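Local coordinates for protein phytase (Citrobacter braakii, PDB 3ZHC) that is a bacterial phytase belonging to branch 2 of the histidine phosphatase superfamily, at residues K208-K220 and V226-L238. The protein carries 2 engineered substitutions. Sequence-based numbering, arbitrary orientation.
Sequences KCTLPEALPSELK and VSLPGAWSLSSTL. Unlike the reference sequence in segment 208-220: Leu-219 (reference Phe). With FMT (formic acid), chain N; FMT (formic acid), chain P.
Ser-227 and Lys-220 form an antiparallel hydrogen-bonded pair in a small two-stranded hairpin. Lys-220 N reaches Ser-227 O at 2.8 Å, and Ser-227 N returns to Lys-220 O at 2.9 Å. Both side chains lie on one face, with Ser-227 OG beside Lys-220 CB.

The Leu-228 side chain leaves on the side opposite its amide N (chi1 -178°), and the turn at chi2 brings CD1 to the backbone of residues 218-219, 3.4 Å from Glu-218 C. The same methyl meets CD2 of Leu-219, a position that differs from the reference sequence. Pairing then loosens: Glu-218 N gives Pro-229 O a weak bond of 3.5 Å.

Gly-230 is the N-cap residue of helix 231-247. With phi 129° and no side chain, it lies right against Pro-216 O and Ser-217 OG, where a CB would have no place. Ala-231 N donates to Leu-215 O at 2.7 Å. Trp-232 N donates almost straight to Ser-217 OG at 3.0 Å (172° at the hydrogen). Ser-217 CB and OG sit at the edge of the Trp-232 ring, near its plane. Ser-217 N donates to O2 of a formic acid, probably from the crystallisation liquor.

The Ala-231 methyl packs against Leu-211, Pro-212 and Leu-215. Leu-234 CD2 touches Leu-215 CD1 at 3.6 Å and meets Leu-211 CD2 crosswise. Ser-235 OG and N reach Ala-231 O from opposite faces of the carbonyl plane.

Helix 211-214 thus rests on the start of helix 231-247, in the helical part of the histidine phosphatase fold and outside its large mixed sheet. Trp-232 NE1 is hydrogen-bonded to Thr-178 OG1. Ser-235 touches Phe-185 of helix 182-192, and Leu-228 touches Gln-274 of helix 260-280. Leu-219 packs on Ile-166 of helix 159-169, to which the Cys-163 to Cys-221 disulfide also ties the hairpin.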
loop_
_atom_site.group_PDB
_atom_site.type_symbol
_atom_site.label_atom_id
_atom_site.label_comp_id
_atom_site.label_asym_id
_atom_site.label_seq_id
_atom_site.Cartn_x
_atom_site.Cartn_y
_atom_site.Cartn_z
ATOM N N LYS B 208 7.437 -14.274 22.175
ATOM C CA LYS B 208 8.249 -14.962 21.157
ATOM C C LYS B 208 9.712 -14.579 21.147
ATOM O O LYS B 208 10.085 -13.478 21.561
ATOM C CB LYS B 208 7.707 -14.626 19.744
ATOM C CG LYS B 208 6.854 -15.682 19.102
ATOM C CD LYS B 208 7.574 -16.365 17.953
ATOM C CE LYS B 208 7.569 -15.457 16.721
ATOM N NZ LYS B 208 8.649 -15.798 15.821
ATOM N N CYS B 209 10.537 -15.505 20.659
ATOM C CA CYS B 209 11.889 -15.188 20.253
ATOM C C CYS B 209 11.693 -14.441 18.905
ATOM O O CYS B 209 11.038 -14.970 18.012
ATOM C CB CYS B 209 12.726 -16.440 20.071
ATOM S SG CYS B 209 14.419 -16.125 19.560
ATOM N N THR B 210 12.238 -13.230 18.776
ATOM C CA THR B 210 12.067 -12.418 17.540
ATOM C C THR B 210 13.400 -11.976 16.924
ATOM O O THR B 210 14.418 -11.887 17.611
ATOM C CB THR B 210 11.173 -11.173 17.786
ATOM O OG1 THR B 210 11.816 -10.293 18.702
ATOM C CG2 THR B 210 9.799 -11.578 18.325
ATOM N N LEU B 211 13.372 -11.717 15.617
ATOM C CA LEU B 211 14.577 -11.294 14.865
ATOM C C LEU B 211 15.103 -9.925 15.279
ATOM O O LEU B 211 16.310 -9.781 15.466
ATOM C CB LEU B 211 14.350 -11.332 13.322
ATOM C CG LEU B 211 14.783 -12.615 12.618
ATOM C CD1 LEU B 211 14.222 -12.708 11.197
ATOM C CD2 LEU B 211 16.304 -12.688 12.609
ATOM N N PRO B 212 14.205 -8.914 15.414
ATOM C CA PRO B 212 14.689 -7.596 15.831
ATOM C C PRO B 212 15.324 -7.587 17.243
ATOM O O PRO B 212 16.286 -6.887 17.456
ATOM C CB PRO B 212 13.418 -6.717 15.767
ATOM C CG PRO B 212 12.492 -7.452 14.901
ATOM C CD PRO B 212 12.755 -8.883 15.153
ATOM N N GLU B 213 14.777 -8.379 18.167
ATOM C CA GLU B 213 15.317 -8.488 19.536
ATOM C C GLU B 213 16.646 -9.267 19.525
ATOM O O GLU B 213 17.571 -8.905 20.235
ATOM C CB GLU B 213 14.281 -9.138 20.490
ATOM C CG GLU B 213 14.559 -8.925 22.029
ATOM C CD GLU B 213 14.229 -7.480 22.563
ATOM O OE1 GLU B 213 13.587 -6.670 21.842
ATOM O OE2 GLU B 213 14.624 -7.175 23.726
ATOM N N ALA B 214 16.724 -10.327 18.707
ATOM C CA ALA B 214 17.957 -11.125 18.550
ATOM C C ALA B 214 19.057 -10.357 17.816
ATOM O O ALA B 214 20.219 -10.479 18.162
ATOM C CB ALA B 214 17.665 -12.432 17.813
ATOM N N LEU B 215 18.665 -9.576 16.793
ATOM C CA LEU B 215 19.592 -8.768 15.973
ATOM C C LEU B 215 19.103 -7.303 15.886
ATOM O O LEU B 215 18.510 -6.901 14.875
ATOM C CB LEU B 215 19.728 -9.376 14.580
ATOM C CG LEU B 215 20.401 -10.751 14.483
ATOM C CD1 LEU B 215 20.079 -11.423 13.146
ATOM C CD2 LEU B 215 21.888 -10.633 14.681
ATOM N N PRO B 216 19.344 -6.497 16.960
ATOM C CA PRO B 216 18.920 -5.067 16.925
ATOM C C PRO B 216 19.619 -4.277 15.807
ATOM O O PRO B 216 20.801 -4.474 15.556
ATOM C CB PRO B 216 19.293 -4.549 18.318
ATOM C CG PRO B 216 20.281 -5.524 18.839
ATOM C CD PRO B 216 19.957 -6.844 18.257
ATOM N N SER B 217 18.864 -3.398 15.159
ATOM C CA SER B 217 19.346 -2.646 14.005
ATOM C C SER B 217 19.646 -1.200 14.346
ATOM O O SER B 217 18.906 -0.557 15.085
ATOM C CB SER B 217 18.320 -2.696 12.878
ATOM O OG SER B 217 18.068 -4.030 12.467
ATOM N N GLU B 218 20.739 -0.702 13.795
ATOM C CA GLU B 218 21.142 0.666 13.985
ATOM C C GLU B 218 21.878 1.149 12.723
ATOM O O GLU B 218 22.649 0.395 12.126
ATOM C CB GLU B 218 22.021 0.777 15.226
ATOM C CG GLU B 218 22.209 2.196 15.698
ATOM C CD GLU B 218 22.984 2.289 17.004
ATOM O OE1 GLU B 218 22.569 1.632 17.998
ATOM O OE2 GLU B 218 24.021 3.019 17.031
ATOM N N LEU B 219 21.631 2.395 12.332
ATOM C CA LEU B 219 22.249 2.975 11.130
ATOM C C LEU B 219 23.762 3.128 11.272
ATOM O O LEU B 219 24.256 3.448 12.346
ATOM C CB LEU B 219 21.628 4.342 10.797
ATOM C CG LEU B 219 20.195 4.319 10.262
ATOM C CD1 LEU B 219 19.505 5.671 10.439
ATOM C CD2 LEU B 219 20.168 3.874 8.782
ATOM N N LYS B 220 24.471 2.873 10.171
ATOM C CA LYS B 220 25.906 3.105 10.054
ATOM C C LYS B 220 26.109 3.894 8.778
ATOM O O LYS B 220 25.769 3.424 7.702
ATOM C CB LYS B 220 26.710 1.799 9.999
ATOM C CG LYS B 220 28.233 2.026 9.859
ATOM C CD LYS B 220 29.030 0.741 9.750
ATOM C CE LYS B 220 30.505 1.081 9.579
ATOM N NZ LYS B 220 31.344 -0.092 9.720
ATOM N N VAL B 226 26.165 3.853 3.246
ATOM C CA VAL B 226 25.119 3.856 4.256
ATOM C C VAL B 226 24.582 2.426 4.405
ATOM O O VAL B 226 24.417 1.714 3.406
ATOM C CB VAL B 226 23.985 4.838 3.874
ATOM C CG1 VAL B 226 22.831 4.713 4.809
ATOM C CG2 VAL B 226 24.507 6.283 3.876
ATOM N N SER B 227 24.317 2.011 5.642
ATOM C CA SER B 227 23.774 0.677 5.911
ATOM C C SER B 227 22.985 0.652 7.195
ATOM O O SER B 227 23.180 1.496 8.067
ATOM C CB SER B 227 24.898 -0.365 5.970
ATOM O OG SER B 227 25.694 -0.180 7.088
ATOM N N LEU B 228 22.088 -0.330 7.296
ATOM C CA LEU B 228 21.276 -0.567 8.489
ATOM C C LEU B 228 21.420 -2.050 8.876
ATOM O O LEU B 228 20.498 -2.876 8.619
ATOM C CB LEU B 228 19.826 -0.165 8.222
ATOM C CG LEU B 228 18.813 -0.298 9.358
ATOM C CD1 LEU B 228 19.282 0.424 10.638
ATOM C CD2 LEU B 228 17.468 0.225 8.883
ATOM N N PRO B 229 22.573 -2.414 9.487
ATOM C CA PRO B 229 22.806 -3.815 9.850
ATOM C C PRO B 229 21.994 -4.256 11.055
ATOM O O PRO B 229 21.720 -3.452 11.926
ATOM C CB PRO B 229 24.300 -3.840 10.193
ATOM C CG PRO B 229 24.828 -2.497 9.836
ATOM C CD PRO B 229 23.715 -1.583 9.909
ATOM N N GLY B 230 21.639 -5.537 11.084
ATOM C CA GLY B 230 20.784 -6.130 12.131
ATOM C C GLY B 230 19.662 -6.890 11.457
ATOM O O GLY B 230 19.786 -7.285 10.291
ATOM N N ALA B 231 18.569 -7.094 12.171
ATOM C CA ALA B 231 17.405 -7.799 11.609
ATOM C C ALA B 231 16.891 -7.131 10.322
ATOM O O ALA B 231 16.397 -7.815 9.444
ATOM C CB ALA B 231 16.305 -7.906 12.619
ATOM N N TRP B 232 17.023 -5.803 10.225
ATOM C CA TRP B 232 16.624 -5.060 8.997
ATOM C C TRP B 232 17.415 -5.464 7.718
ATOM O O TRP B 232 16.796 -5.861 6.723
ATOM C CB TRP B 232 16.649 -3.526 9.237
ATOM C CG TRP B 232 15.379 -3.075 9.810
ATOM C CD1 TRP B 232 15.126 -2.740 11.098
ATOM C CD2 TRP B 232 14.156 -2.935 9.106
ATOM N NE1 TRP B 232 13.801 -2.385 11.243
ATOM C CE2 TRP B 232 13.185 -2.498 10.029
ATOM C CE3 TRP B 232 13.780 -3.135 7.776
ATOM C CZ2 TRP B 232 11.854 -2.251 9.660
ATOM C CZ3 TRP B 232 12.451 -2.888 7.410
ATOM C CH2 TRP B 232 11.512 -2.453 8.350
ATOM N N SER B 233 18.742 -5.370 7.744
ATOM C CA SER B 233 19.569 -5.796 6.569
ATOM C C SER B 233 19.383 -7.281 6.243
ATOM O O SER B 233 19.210 -7.637 5.078
ATOM C CB SER B 233 21.054 -5.495 6.785
ATOM O OG SER B 233 21.858 -6.090 5.762
ATOM N N LEU B 234 19.419 -8.132 7.272
ATOM C CA LEU B 234 19.239 -9.578 7.092
ATOM C C LEU B 234 17.905 -9.877 6.402
ATOM O O LEU B 234 17.872 -10.566 5.382
ATOM C CB LEU B 234 19.323 -10.328 8.445
ATOM C CG LEU B 234 19.175 -11.877 8.429
ATOM C CD1 LEU B 234 20.239 -12.508 7.560
ATOM C CD2 LEU B 234 19.190 -12.475 9.869
ATOM N N SER B 235 16.819 -9.345 6.965
ATOM C CA SER B 235 15.455 -9.543 6.415
ATOM C C SER B 235 15.320 -9.082 4.971
ATOM O O SER B 235 14.639 -9.727 4.187
ATOM C CB SER B 235 14.447 -8.835 7.277
ATOM O OG SER B 235 14.456 -9.417 8.583
ATOM N N SER B 236 15.981 -7.957 4.637
ATOM C CA SER B 236 16.017 -7.437 3.276
ATOM C C SER B 236 16.662 -8.456 2.345
ATOM O O SER B 236 16.164 -8.704 1.232
ATOM C CB SER B 236 16.780 -6.106 3.224
ATOM O OG SER B 236 16.716 -5.509 1.940
ATOM N N THR B 237 17.765 -9.049 2.800
ATOM C CA THR B 237 18.467 -10.077 2.032
ATOM C C THR B 237 17.609 -11.351 1.890
ATOM O O THR B 237 17.412 -11.841 0.783
ATOM C CB THR B 237 19.851 -10.412 2.678
ATOM O OG1 THR B 237 20.686 -9.234 2.651
ATOM C CG2 THR B 237 20.542 -11.563 1.962
ATOM N N LEU B 238 17.098 -11.859 3.012
ATOM C CA LEU B 238 16.338 -13.144 3.019
ATOM C C LEU B 238 15.074 -13.123 2.201
ATOM O O LEU B 238 14.834 -14.061 1.425
ATOM C CB LEU B 238 16.012 -13.590 4.448
ATOM C CG LEU B 238 17.202 -13.862 5.376
ATOM C CD1 LEU B 238 16.702 -14.540 6.653
ATOM C CD2 LEU B 238 18.303 -14.709 4.718
HETATM C C FMT N . 15.381 -2.311 16.121
HETATM O O1 FMT N . 15.013 -3.260 15.437
HETATM O O2 FMT N . 16.416 -2.359 16.774
HETATM C C FMT P . 8.821 -18.852 14.297
HETATM O O1 FMT P . 7.681 -18.558 14.057
HETATM O O2 FMT P . 9.531 -18.099 14.951
#